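Local coordinates for Udp-n-acetylglucosamine pyrophosphorylase (Trypanosoma brucei, PDB 4BQH), which probably joins UTP to N-acetylglucosamine 1-phosphate, making UDP-N-acetylglucosamine and releasing diphosphate, at residues P291-Y296 and H303-T308; D89-Q94 and R430-G435; Y216-G221 and A382-I387; G326-V331 and G421-M426. All coordinates share one frame; numbering follows the deposited sequence.

Contact 1 (P291-Y296 and H303-T308); sequences PVFIGY and HVVVKT
Phe293 reaches from the helix to the strand and is met there from two directions, a compact case of how helix and sheet surfaces fit together. Lys307 lies across one face of its ring. Carbon CE of the lysine sits 3.9 Å from the centroid of the Phe293 ring and only 15° off the ring normal, a CH-pi contact, while Lys307 CG lies 3.8 Å from Phe293 CE1. Val305 takes the rim instead: its CG1 methyl stands near the ring plane, 3.5 Å from Phe293 CE1, with the two side chains running past one another in opposing senses. The same methyl also meets the edge of Tyr296, 3.7 Å from Tyr296 CD2, and is thus shared by the rims of two aromatic rings one helical turn apart. Both rings descend to the strand because each CG is anti to the backbone nitrogen (chi1 -163° in Phe293). The lysine chain stays extended beyond CG, so that its methylenes cover the phenyl ring while NZ passes on to salt bridges with Glu433 and Asp290. A hydrophobic stem and a charged tip thus serve different partners. The pattern belongs to the alpha/beta core of a GT-A-type nucleotidyltransferase, where helix 291-300 forms the link of a beta-alpha-beta crossover between the parallel strands 275-280 and 304-309. Strand 359-363 lies between those two strands and brings Leu361 and Ser359 against Phe293; strand 423-427 flanks 304-309 on its other edge, and helix 95-110 packs against Pro291 and Val292.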
loop_
_atom_site.group_PDB
_atom_site.type_symbol
_atom_site.label_atom_id
_atom_site.label_comp_id
_atom_site.label_asym_id
_atom_site.label_seq_id
_atom_site.Cartn_x
_atom_site.Cartn_y
_atom_site.Cartn_z
ATOM N N PRO A 291 -7.306 12.095 5.315
ATOM C CA PRO A 291 -7.009 13.525 5.419
ATOM C C PRO A 291 -6.183 13.894 6.662
ATOM O O PRO A 291 -5.479 14.903 6.636
ATOM C CB PRO A 291 -8.407 14.168 5.473
ATOM C CG PRO A 291 -9.255 13.111 6.160
ATOM C CD PRO A 291 -8.746 11.824 5.538
ATOM N N VAL A 292 -6.232 13.096 7.726
ATOM C CA VAL A 292 -5.365 13.382 8.906
ATOM C C VAL A 292 -3.892 13.079 8.572
ATOM O O VAL A 292 -2.995 13.851 8.922
ATOM C CB VAL A 292 -5.822 12.604 10.151
ATOM C CG1 VAL A 292 -4.879 12.803 11.343
ATOM C CG2 VAL A 292 -7.253 13.010 10.509
ATOM N N PHE A 293 -3.661 11.959 7.898
ATOM C CA PHE A 293 -2.322 11.536 7.442
ATOM C C PHE A 293 -1.758 12.623 6.513
ATOM O O PHE A 293 -0.632 13.078 6.679
ATOM C CB PHE A 293 -2.556 10.234 6.655
ATOM C CG PHE A 293 -1.338 9.372 6.406
ATOM C CD1 PHE A 293 -0.175 9.463 7.159
ATOM C CD2 PHE A 293 -1.428 8.379 5.443
ATOM C CE1 PHE A 293 0.898 8.581 6.922
ATOM C CE2 PHE A 293 -0.365 7.495 5.200
ATOM C CZ PHE A 293 0.794 7.610 5.946
ATOM N N ILE A 294 -2.574 13.061 5.558
ATOM C CA ILE A 294 -2.192 14.124 4.610
ATOM C C ILE A 294 -1.935 15.468 5.304
ATOM O O ILE A 294 -0.930 16.134 5.021
ATOM C CB ILE A 294 -3.254 14.262 3.504
ATOM C CG1 ILE A 294 -3.311 12.958 2.672
ATOM C CG2 ILE A 294 -2.984 15.484 2.608
ATOM C CD1 ILE A 294 -4.628 12.839 1.885
ATOM N N GLY A 295 -2.840 15.852 6.189
ATOM C CA GLY A 295 -2.703 17.118 6.934
ATOM C C GLY A 295 -1.453 17.122 7.804
ATOM O O GLY A 295 -0.714 18.117 7.861
ATOM N N TYR A 296 -1.183 15.986 8.444
ATOM C CA TYR A 296 0.039 15.835 9.244
ATOM C C TYR A 296 1.284 16.014 8.373
ATOM O O TYR A 296 2.228 16.722 8.758
ATOM C CB TYR A 296 0.043 14.448 9.901
ATOM C CG TYR A 296 1.192 14.158 10.839
ATOM C CD1 TYR A 296 1.506 15.004 11.924
ATOM C CD2 TYR A 296 1.915 12.981 10.689
ATOM C CE1 TYR A 296 2.559 14.677 12.797
ATOM C CE2 TYR A 296 2.967 12.652 11.539
ATOM C CZ TYR A 296 3.285 13.492 12.578
ATOM O OH TYR A 296 4.323 13.084 13.386
ATOM N N HIS A 303 8.572 14.904 4.034
ATOM C CA HIS A 303 8.691 14.244 2.726
ATOM C C HIS A 303 8.289 12.778 2.804
ATOM O O HIS A 303 7.889 12.176 1.809
ATOM C CB HIS A 303 10.106 14.398 2.193
ATOM C CG HIS A 303 10.390 15.783 1.662
ATOM N ND1 HIS A 303 9.868 16.236 0.491
ATOM C CD2 HIS A 303 11.163 16.826 2.188
ATOM C CE1 HIS A 303 10.275 17.517 0.283
ATOM N NE2 HIS A 303 11.087 17.872 1.318
ATOM N N VAL A 304 8.395 12.194 3.996
ATOM C CA VAL A 304 7.889 10.825 4.250
ATOM C C VAL A 304 7.158 10.811 5.585
ATOM O O VAL A 304 7.726 11.256 6.593
ATOM C CB VAL A 304 9.031 9.784 4.314
ATOM C CG1 VAL A 304 8.482 8.421 4.793
ATOM C CG2 VAL A 304 9.691 9.641 2.948
ATOM N N VAL A 305 5.926 10.288 5.602
ATOM C CA VAL A 305 5.259 9.944 6.855
ATOM C C VAL A 305 4.924 8.465 6.786
ATOM O O VAL A 305 4.410 8.001 5.760
ATOM C CB VAL A 305 3.950 10.738 7.079
ATOM C CG1 VAL A 305 3.411 10.448 8.465
ATOM C CG2 VAL A 305 4.204 12.241 6.953
ATOM N N VAL A 306 5.261 7.725 7.850
ATOM C CA VAL A 306 4.878 6.316 7.928
ATOM C C VAL A 306 3.816 6.122 8.997
ATOM O O VAL A 306 3.840 6.772 10.085
ATOM C CB VAL A 306 6.078 5.376 8.206
ATOM C CG1 VAL A 306 7.122 5.535 7.089
ATOM C CG2 VAL A 306 6.701 5.675 9.568
ATOM N N LYS A 307 2.868 5.238 8.696
ATOM C CA LYS A 307 1.961 4.793 9.751
ATOM C C LYS A 307 2.501 3.543 10.413
ATOM O O LYS A 307 2.998 2.637 9.746
ATOM C CB LYS A 307 0.572 4.474 9.197
ATOM C CG LYS A 307 -0.296 5.706 9.075
ATOM C CD LYS A 307 -1.687 5.261 8.623
ATOM C CE LYS A 307 -2.613 6.459 8.543
ATOM N NZ LYS A 307 -3.885 6.098 7.838
ATOM N N THR A 308 2.366 3.485 11.727
ATOM C CA THR A 308 2.893 2.363 12.517
ATOM C C THR A 308 1.866 2.023 13.579
ATOM O O THR A 308 0.994 2.842 13.873
ATOM C CB THR A 308 4.212 2.742 13.207
ATOM O OG1 THR A 308 4.016 3.915 14.015
ATOM C CG2 THR A 308 5.277 3.054 12.146
#

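Contact 2 (D89-Q94 and R430-G435); sequences DRRRGQ and RDDEFG
Arg91 and Asp432 are brought to face each other by matching first torsions, each CG lying anti to its own carbonyl carbon, and by a bend in the arginine at chi3 (-63°) that swings the guanidinium toward the carboxylate. The result is a long-range salt bridge on the surface of the GT-A-type fold, between a short helix and a weakly bonded helical turn, and it illustrates how charges can pair without a directed bond. The two side chains extend toward each other from their separate segments and span alpha carbons 12.5 Å apart. Arg91 NH2 lies 3.8 Å from Asp432 OD2, which is long, and the oxygen stands well out of the guanidinium plane, so no N-H points at it. The two flat groups are turned 65° apart. Stronger partners hold each end: Arg91 NH1 binds Ile85 O and Asp429 OD2, and Asp432 OD1 pairs with Arg461 of helix 448-471. The attraction across this contact is probably no more than a diffuse addition to two separately anchored charges. Local hydrogen bonds shape both supports. Arg430 O receives the backbone Glu433 N and Phe434 N, closing the turn that carries Asp432. On the opposing segment the side chain of Gln94, the N-cap of helix 95-110, folds back so that its NE2 donates almost straight (173°) to Arg90 O at 2.8 Å, approaching from above the carbonyl plane.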
loop_
_atom_site.group_PDB
_atom_site.type_symbol
_atom_site.label_atom_id
_atom_site.label_comp_id
_atom_site.label_asym_id
_atom_site.label_seq_id
_atom_site.Cartn_x
_atom_site.Cartn_y
_atom_site.Cartn_z
ATOM N N ASP A 89 -8.599 7.051 23.851
ATOM C CA ASP A 89 -8.167 8.016 24.865
ATOM C C ASP A 89 -7.134 9.008 24.333
ATOM O O ASP A 89 -7.196 10.204 24.626
ATOM C CB ASP A 89 -7.608 7.288 26.100
ATOM C CG ASP A 89 -8.705 6.664 26.978
ATOM O OD1 ASP A 89 -9.846 7.185 26.999
ATOM O OD2 ASP A 89 -8.424 5.649 27.656
ATOM N N ARG A 90 -6.186 8.516 23.536
ATOM C CA ARG A 90 -5.195 9.420 22.938
ATOM C C ARG A 90 -5.818 10.336 21.897
ATOM O O ARG A 90 -5.357 11.460 21.702
ATOM C CB ARG A 90 -4.057 8.629 22.320
ATOM C CG ARG A 90 -3.215 7.875 23.314
ATOM C CD ARG A 90 -2.246 6.989 22.559
ATOM N NE ARG A 90 -1.351 6.241 23.433
ATOM C CZ ARG A 90 -0.238 6.731 23.984
ATOM N NH1 ARG A 90 0.136 7.996 23.781
ATOM N NH2 ARG A 90 0.513 5.942 24.746
ATOM N N ARG A 91 -6.859 9.874 21.221
ATOM C CA ARG A 91 -7.540 10.721 20.253
ATOM C C ARG A 91 -8.418 11.783 20.931
ATOM O O ARG A 91 -8.535 12.904 20.428
ATOM C CB ARG A 91 -8.339 9.902 19.248
ATOM C CG ARG A 91 -7.456 9.045 18.347
ATOM C CD ARG A 91 -8.235 8.473 17.185
ATOM N NE ARG A 91 -9.295 7.579 17.632
ATOM C CZ ARG A 91 -9.118 6.302 17.977
ATOM N NH1 ARG A 91 -7.910 5.739 17.938
ATOM N NH2 ARG A 91 -10.162 5.586 18.368
ATOM N N ARG A 92 -9.021 11.438 22.067
ATOM C CA ARG A 92 -9.847 12.403 22.811
ATOM C C ARG A 92 -9.022 13.607 23.277
ATOM O O ARG A 92 -9.436 14.754 23.108
ATOM C CB ARG A 92 -10.518 11.736 24.020
ATOM C CG ARG A 92 -11.829 11.019 23.726
ATOM C CD ARG A 92 -12.625 10.809 25.018
ATOM N N GLY A 93 -7.845 13.340 23.845
ATOM C CA GLY A 93 -6.955 14.380 24.357
ATOM C C GLY A 93 -6.407 15.303 23.274
ATOM O O GLY A 93 -5.896 16.381 23.570
ATOM N N GLN A 94 -6.522 14.870 22.016
ATOM C CA GLN A 94 -5.942 15.589 20.880
ATOM C C GLN A 94 -6.979 15.931 19.829
ATOM O O GLN A 94 -6.655 16.121 18.650
ATOM C CB GLN A 94 -4.835 14.748 20.246
ATOM C CG GLN A 94 -3.697 14.422 21.200
ATOM C CD GLN A 94 -2.671 13.507 20.566
ATOM O OE1 GLN A 94 -1.661 13.971 20.049
ATOM N NE2 GLN A 94 -2.937 12.204 20.587
ATOM N N ARG A 430 -4.370 -0.102 15.438
ATOM C CA ARG A 430 -4.273 -1.224 14.497
ATOM C C ARG A 430 -5.654 -1.707 14.073
ATOM O O ARG A 430 -5.913 -1.965 12.908
ATOM C CB ARG A 430 -3.478 -2.394 15.105
ATOM C CG ARG A 430 -3.312 -3.574 14.145
ATOM C CD ARG A 430 -2.725 -4.793 14.853
ATOM N NE ARG A 430 -1.400 -4.518 15.406
ATOM C CZ ARG A 430 -0.287 -5.201 15.104
ATOM N NH1 ARG A 430 -0.311 -6.198 14.224
ATOM N NH2 ARG A 430 0.861 -4.869 15.687
ATOM N N ASP A 431 -6.542 -1.807 15.049
ATOM C CA ASP A 431 -7.842 -2.379 14.777
ATOM C C ASP A 431 -8.739 -1.463 13.943
ATOM O O ASP A 431 -9.783 -1.912 13.475
ATOM C CB ASP A 431 -8.498 -2.826 16.080
ATOM C CG ASP A 431 -7.842 -4.080 16.662
ATOM O OD1 ASP A 431 -6.774 -4.521 16.194
ATOM O OD2 ASP A 431 -8.414 -4.646 17.595
ATOM N N ASP A 432 -8.321 -0.213 13.733
ATOM C CA ASP A 432 -9.039 0.715 12.867
ATOM C C ASP A 432 -8.391 0.819 11.475
ATOM O O ASP A 432 -9.005 1.347 10.539
ATOM C CB ASP A 432 -9.083 2.126 13.497
ATOM C CG ASP A 432 -9.981 2.207 14.729
ATOM O OD1 ASP A 432 -10.909 1.367 14.875
ATOM O OD2 ASP A 432 -9.772 3.143 15.537
ATOM N N GLU A 433 -7.162 0.318 11.340
ATOM C CA GLU A 433 -6.305 0.727 10.242
ATOM C C GLU A 433 -5.617 -0.417 9.499
ATOM O O GLU A 433 -5.126 -0.210 8.411
ATOM C CB GLU A 433 -5.229 1.689 10.775
ATOM C CG GLU A 433 -5.748 3.027 11.294
ATOM C CD GLU A 433 -5.684 4.140 10.254
ATOM O OE1 GLU A 433 -4.923 4.016 9.294
ATOM O OE2 GLU A 433 -6.387 5.155 10.420
ATOM N N PHE A 434 -5.586 -1.620 10.073
ATOM C CA PHE A 434 -4.746 -2.670 9.511
ATOM C C PHE A 434 -5.382 -4.049 9.694
ATOM O O PHE A 434 -5.344 -4.592 10.792
ATOM C CB PHE A 434 -3.362 -2.602 10.199
ATOM C CG PHE A 434 -2.354 -3.622 9.701
ATOM C CD1 PHE A 434 -1.863 -3.569 8.401
ATOM C CD2 PHE A 434 -1.895 -4.625 10.556
ATOM C CE1 PHE A 434 -0.952 -4.525 7.953
ATOM C CE2 PHE A 434 -0.953 -5.561 10.136
ATOM C CZ PHE A 434 -0.470 -5.504 8.833
ATOM N N GLY A 435 -5.915 -4.594 8.592
ATOM C CA GLY A 435 -6.593 -5.915 8.536
ATOM C C GLY A 435 -6.193 -6.577 7.224
ATOM O O GLY A 435 -6.970 -6.593 6.252
#

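Contact 3 (Y216-G221 and A382-I387); sequences YDENTG and AARKKI
Glu218 meets Arg384 at the surface, reaching from a loop built round an Asx motif to one strand of the two-stranded antiparallel pair 381-387 and 394-400. The loop shows how a short irregular segment can be held together by its own hydrogen bonds. It begins at Tyr216, which hydrogen-bonds through its backbone to Ile397 and sends its ring against Phe54 and Leu58 of helix 51-64; Cys215, just before it, has been seen in a disulfide with Cys232 in a crystal structure of this protein. Asp217 follows, pointing away from the strand and using OD2 as the centre of the turn. Next, Glu218 extends toward the strand, CG anti to the backbone nitrogen (chi1 -175°) and the rest of the chain straight. Its OE2 stops 3.2 Å from Arg384 NH2, over a face of the guanidinium, and also stands 3.4 Å from Arg384 CZ. Because OE2 stands well out of the guanidinium plane, no N-H is aimed at it and the salt bridge rests on charge alone; the carboxylate and guanidinium planes are 81° apart. Arg384 turns its tip toward the loop through a bend at chi2 (112°), and both side chains rest on Ile397. Beyond Asn219, Thr220 grips Asp217 OD2 twice, through OG1 at 2.8 Å and through its backbone N at 2.9 Å, the two donors arriving from opposite faces of the carboxylate plane. Gly221, with positive phi, completes the turn: its N donates to Asp217 O at 2.9 Å, and Gly221 O, at the edge of the Tyr216 ring, accepts from Gln20 NE2.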
loop_
_atom_site.group_PDB
_atom_site.type_symbol
_atom_site.label_atom_id
_atom_site.label_comp_id
_atom_site.label_asym_id
_atom_site.label_seq_id
_atom_site.Cartn_x
_atom_site.Cartn_y
_atom_site.Cartn_z
ATOM N N TYR A 216 19.075 -15.834 -8.553
ATOM C CA TYR A 216 20.479 -16.122 -8.873
ATOM C C TYR A 216 21.041 -17.370 -8.206
ATOM O O TYR A 216 20.706 -17.667 -7.070
ATOM C CB TYR A 216 21.325 -14.914 -8.436
ATOM C CG TYR A 216 21.027 -13.667 -9.229
ATOM C CD1 TYR A 216 19.974 -12.813 -8.871
ATOM C CD2 TYR A 216 21.797 -13.343 -10.352
ATOM C CE1 TYR A 216 19.707 -11.676 -9.619
ATOM C CE2 TYR A 216 21.544 -12.220 -11.099
ATOM C CZ TYR A 216 20.495 -11.397 -10.732
ATOM O OH TYR A 216 20.238 -10.304 -11.474
ATOM N N ASP A 217 21.917 -18.072 -8.917
ATOM C CA ASP A 217 22.771 -19.078 -8.289
ATOM C C ASP A 217 23.790 -18.366 -7.398
ATOM O O ASP A 217 24.458 -17.452 -7.847
ATOM C CB ASP A 217 23.498 -19.901 -9.354
ATOM C CG ASP A 217 24.377 -20.977 -8.742
ATOM O OD1 ASP A 217 23.832 -21.923 -8.141
ATOM O OD2 ASP A 217 25.612 -20.874 -8.864
ATOM N N GLU A 218 23.906 -18.806 -6.149
ATOM C CA GLU A 218 24.743 -18.135 -5.147
ATOM C C GLU A 218 26.227 -18.254 -5.483
ATOM O O GLU A 218 26.967 -17.276 -5.388
ATOM C CB GLU A 218 24.457 -18.700 -3.750
ATOM C CG GLU A 218 25.189 -17.977 -2.612
ATOM C CD GLU A 218 24.756 -18.422 -1.215
ATOM O OE1 GLU A 218 23.817 -19.232 -1.071
ATOM O OE2 GLU A 218 25.377 -17.954 -0.237
ATOM N N ASN A 219 26.649 -19.446 -5.884
ATOM C CA ASN A 219 28.067 -19.696 -6.171
ATOM C C ASN A 219 28.611 -19.036 -7.425
ATOM O O ASN A 219 29.729 -18.550 -7.407
ATOM C CB ASN A 219 28.361 -21.194 -6.147
ATOM C CG ASN A 219 28.092 -21.799 -4.784
ATOM O OD1 ASN A 219 28.074 -21.090 -3.763
ATOM N ND2 ASN A 219 27.853 -23.101 -4.755
ATOM N N THR A 220 27.823 -18.995 -8.498
ATOM C CA THR A 220 28.303 -18.523 -9.803
ATOM C C THR A 220 27.803 -17.115 -10.149
ATOM O O THR A 220 28.362 -16.446 -11.034
ATOM C CB THR A 220 27.877 -19.466 -10.957
ATOM O OG1 THR A 220 26.446 -19.440 -11.102
ATOM C CG2 THR A 220 28.332 -20.913 -10.696
ATOM N N GLY A 221 26.741 -16.676 -9.470
ATOM C CA GLY A 221 26.073 -15.416 -9.835
ATOM C C GLY A 221 25.265 -15.448 -11.133
ATOM O O GLY A 221 24.789 -14.396 -11.602
ATOM N N ALA A 382 18.687 -10.188 0.621
ATOM C CA ALA A 382 18.902 -11.460 -0.077
ATOM C C ALA A 382 18.389 -12.601 0.789
ATOM O O ALA A 382 18.564 -12.596 2.027
ATOM C CB ALA A 382 20.389 -11.657 -0.354
ATOM N N ALA A 383 17.748 -13.576 0.167
ATOM C CA ALA A 383 17.287 -14.757 0.883
ATOM C C ALA A 383 17.583 -15.992 0.036
ATOM O O ALA A 383 17.445 -15.946 -1.176
ATOM C CB ALA A 383 15.787 -14.663 1.180
ATOM N N ARG A 384 18.018 -17.074 0.686
ATOM C CA ARG A 384 18.214 -18.368 0.022
ATOM C C ARG A 384 16.903 -19.106 0.026
ATOM O O ARG A 384 16.254 -19.219 1.068
ATOM C CB ARG A 384 19.268 -19.230 0.748
ATOM C CG ARG A 384 20.650 -18.627 0.845
ATOM C CD ARG A 384 21.008 -18.265 2.287
ATOM N NE ARG A 384 22.122 -17.308 2.335
ATOM C CZ ARG A 384 23.408 -17.633 2.468
ATOM N NH1 ARG A 384 23.782 -18.905 2.593
ATOM N NH2 ARG A 384 24.325 -16.674 2.483
ATOM N N LYS A 385 16.509 -19.613 -1.137
ATOM C CA LYS A 385 15.200 -20.212 -1.329
ATOM C C LYS A 385 15.335 -21.441 -2.212
ATOM O O LYS A 385 16.224 -21.506 -3.054
ATOM C CB LYS A 385 14.261 -19.225 -2.024
ATOM C CG LYS A 385 13.944 -17.954 -1.263
ATOM C CD LYS A 385 12.775 -18.167 -0.316
ATOM C CE LYS A 385 12.576 -16.955 0.578
ATOM N NZ LYS A 385 11.800 -17.335 1.791
ATOM N N LYS A 386 14.464 -22.423 -2.004
ATOM C CA LYS A 386 14.415 -23.571 -2.894
ATOM C C LYS A 386 13.520 -23.181 -4.054
ATOM O O LYS A 386 12.373 -22.835 -3.856
ATOM C CB LYS A 386 13.839 -24.781 -2.162
ATOM C CG LYS A 386 14.130 -26.124 -2.820
ATOM C CD LYS A 386 13.289 -27.184 -2.120
ATOM C CE LYS A 386 13.721 -28.600 -2.451
ATOM N NZ LYS A 386 12.885 -29.557 -1.672
ATOM N N ILE A 387 14.037 -23.237 -5.273
ATOM C CA ILE A 387 13.314 -22.684 -6.406
ATOM C C ILE A 387 12.931 -23.796 -7.383
ATOM O O ILE A 387 13.802 -24.457 -7.881
ATOM C CB ILE A 387 14.207 -21.663 -7.126
ATOM C CG1 ILE A 387 14.456 -20.462 -6.209
ATOM C CG2 ILE A 387 13.569 -21.230 -8.445
ATOM C CD1 ILE A 387 15.481 -19.517 -6.783
#

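Contact 4 (G326-V331 and G421-M426); sequences GKWGVV and GAFRIM
Trp328 lies flat against Phe423, and following it outward shows how one side chain can change partners along its length. Its CB already sits over the middle of the phenyl ring, 3.8 Å from the Phe423 centroid and 5° off the normal, a CH-pi contact. CG comes next, the closest point, at 3.4 Å from Phe423 CD2. From there the five-membered ring spreads over the phenylalanine in an offset stack, its centroid 4.1 Å from that of the Phe423 ring and the planes 16° apart. On one flank Trp328 CD1 and NE1 lie 3.5 and 3.7 Å from Phe423 CD2; on the benzo side Trp328 CD2 is 3.5 Å from Phe423 CE2, and CE3 keeps to that same carbon. Past CE3 the phenyl ring gives out, and the far rim passes to Ile425, whose CD1 touches Trp328 CZ3 at 3.9 Å while the two side chains cross at about a right angle. Phe423 is offered up for this stack by its CG lying anti to the backbone nitrogen (chi1 -180°), directing the ring out of its strand. The stack thus joins two sheets of the fold: strand 327-331, an outer strand of the small antiparallel sheet, and strand 423-427 of the large mixed sheet. Phe321 of strand 320-324 also touches Phe423, as do Val304 and Val306 of strand 304-309, and helix 291-300 meets Arg424 and Met426 of strand 423-427.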
loop_
_atom_site.group_PDB
_atom_site.type_symbol
_atom_site.label_atom_id
_atom_site.label_comp_id
_atom_site.label_asym_id
_atom_site.label_seq_id
_atom_site.Cartn_x
_atom_site.Cartn_y
_atom_site.Cartn_z
ATOM N N GLY A 326 21.321 8.550 12.668
ATOM C CA GLY A 326 20.454 9.576 12.125
ATOM C C GLY A 326 19.623 9.202 10.892
ATOM O O GLY A 326 18.971 10.070 10.315
ATOM N N LYS A 327 19.608 7.929 10.506
ATOM C CA LYS A 327 18.902 7.482 9.295
ATOM C C LYS A 327 17.762 6.544 9.676
ATOM O O LYS A 327 17.974 5.578 10.407
ATOM C CB LYS A 327 19.853 6.739 8.345
ATOM C CG LYS A 327 21.121 7.510 7.974
ATOM C CD LYS A 327 20.825 8.822 7.261
ATOM C CE LYS A 327 22.076 9.709 7.266
ATOM N NZ LYS A 327 22.110 10.662 6.124
ATOM N N TRP A 328 16.560 6.824 9.165
ATOM C CA TRP A 328 15.391 6.012 9.506
ATOM C C TRP A 328 15.264 4.810 8.623
ATOM O O TRP A 328 15.506 4.882 7.412
ATOM C CB TRP A 328 14.133 6.850 9.354
ATOM C CG TRP A 328 14.018 7.832 10.473
ATOM C CD1 TRP A 328 14.368 9.172 10.460
ATOM C CD2 TRP A 328 13.548 7.559 11.834
ATOM N NE1 TRP A 328 14.133 9.748 11.696
ATOM C CE2 TRP A 328 13.631 8.831 12.559
ATOM C CE3 TRP A 328 13.061 6.437 12.492
ATOM C CZ2 TRP A 328 13.260 8.944 13.898
ATOM C CZ3 TRP A 328 12.685 6.564 13.845
ATOM C CH2 TRP A 328 12.786 7.789 14.523
ATOM N N GLY A 329 14.832 3.697 9.216
ATOM C CA GLY A 329 14.624 2.469 8.492
ATOM C C GLY A 329 13.836 1.476 9.341
ATOM O O GLY A 329 13.271 1.841 10.372
ATOM N N VAL A 330 13.802 0.235 8.883
ATOM C CA VAL A 330 13.056 -0.826 9.582
ATOM C C VAL A 330 13.988 -1.985 9.869
ATOM O O VAL A 330 14.782 -2.402 8.994
ATOM C CB VAL A 330 11.845 -1.314 8.755
ATOM C CG1 VAL A 330 11.200 -2.575 9.358
ATOM C CG2 VAL A 330 10.807 -0.209 8.624
ATOM N N VAL A 331 13.892 -2.511 11.077
ATOM C CA VAL A 331 14.637 -3.724 11.438
ATOM C C VAL A 331 13.614 -4.834 11.524
ATOM O O VAL A 331 12.677 -4.758 12.329
ATOM C CB VAL A 331 15.377 -3.577 12.782
ATOM C CG1 VAL A 331 15.909 -4.934 13.261
ATOM C CG2 VAL A 331 16.528 -2.573 12.647
ATOM N N GLY A 421 14.157 17.477 10.752
ATOM C CA GLY A 421 14.057 16.394 9.755
ATOM C C GLY A 421 12.726 16.378 9.003
ATOM O O GLY A 421 11.761 17.052 9.391
ATOM N N ALA A 422 12.676 15.580 7.930
ATOM C CA ALA A 422 11.503 15.540 7.050
ATOM C C ALA A 422 10.871 14.139 7.037
ATOM O O ALA A 422 10.084 13.812 6.140
ATOM C CB ALA A 422 11.885 15.998 5.644
ATOM N N PHE A 423 11.237 13.337 8.048
ATOM C CA PHE A 423 10.615 12.017 8.292
ATOM C C PHE A 423 9.730 12.046 9.544
ATOM O O PHE A 423 10.158 12.502 10.609
ATOM C CB PHE A 423 11.717 10.948 8.450
ATOM C CG PHE A 423 11.173 9.554 8.696
ATOM C CD1 PHE A 423 10.893 8.711 7.619
ATOM C CD2 PHE A 423 10.949 9.092 9.977
ATOM C CE1 PHE A 423 10.413 7.436 7.827
ATOM C CE2 PHE A 423 10.468 7.798 10.206
ATOM C CZ PHE A 423 10.197 6.975 9.119
ATOM N N ARG A 424 8.484 11.593 9.414
ATOM C CA ARG A 424 7.585 11.546 10.569
ATOM C C ARG A 424 6.906 10.183 10.700
ATOM O O ARG A 424 6.675 9.473 9.710
ATOM C CB ARG A 424 6.512 12.629 10.466
ATOM C CG ARG A 424 7.032 14.078 10.446
ATOM C CD ARG A 424 7.509 14.439 11.843
ATOM N NE ARG A 424 8.015 15.822 11.923
ATOM C CZ ARG A 424 9.282 16.184 11.763
ATOM N NH1 ARG A 424 10.228 15.283 11.471
ATOM N NH2 ARG A 424 9.605 17.478 11.878
ATOM N N ILE A 425 6.599 9.840 11.943
ATOM C CA ILE A 425 5.844 8.627 12.280
ATOM C C ILE A 425 4.475 9.051 12.789
ATOM O O ILE A 425 4.369 9.994 13.606
ATOM C CB ILE A 425 6.549 7.869 13.415
ATOM C CG1 ILE A 425 7.827 7.204 12.865
ATOM C CG2 ILE A 425 5.595 6.830 14.042
ATOM C CD1 ILE A 425 8.783 6.687 13.934
ATOM N N MET A 426 3.433 8.351 12.334
ATOM C CA MET A 426 2.085 8.514 12.891
ATOM C C MET A 426 1.661 7.140 13.438
ATOM O O MET A 426 1.465 6.207 12.678
ATOM C CB MET A 426 1.104 9.037 11.830
ATOM C CG MET A 426 -0.283 9.363 12.391
ATOM S SD MET A 426 -1.262 10.272 11.160
ATOM C CE MET A 426 -1.738 8.991 10.100
#

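Chemistry follows depth across the four contacts. Contacts 1 and 4 are buried, meet through aromatic rings and aliphatic carbons, and share the mixed sheet: strands 304-309 and 423-427 are parallel neighbours, joined by a probable hydrogen bond from Met426 N to Val306 O. Contact 1 adds a helix to that sheet, contact 4 a second sheet. Contacts 2 and 3 are surface pairs of one acid and one arginine, both lacking a directed N-H bond, with contact 2 the longer. Contact 2 stays tied to the interior, its segment 430-435 following strand 423-427 and its Glu433 OE1 reaching Lys307 NZ of contact 1 at 2.7 Å. Contact 3 stands apart, its centre about 37 Å from that of contact 1.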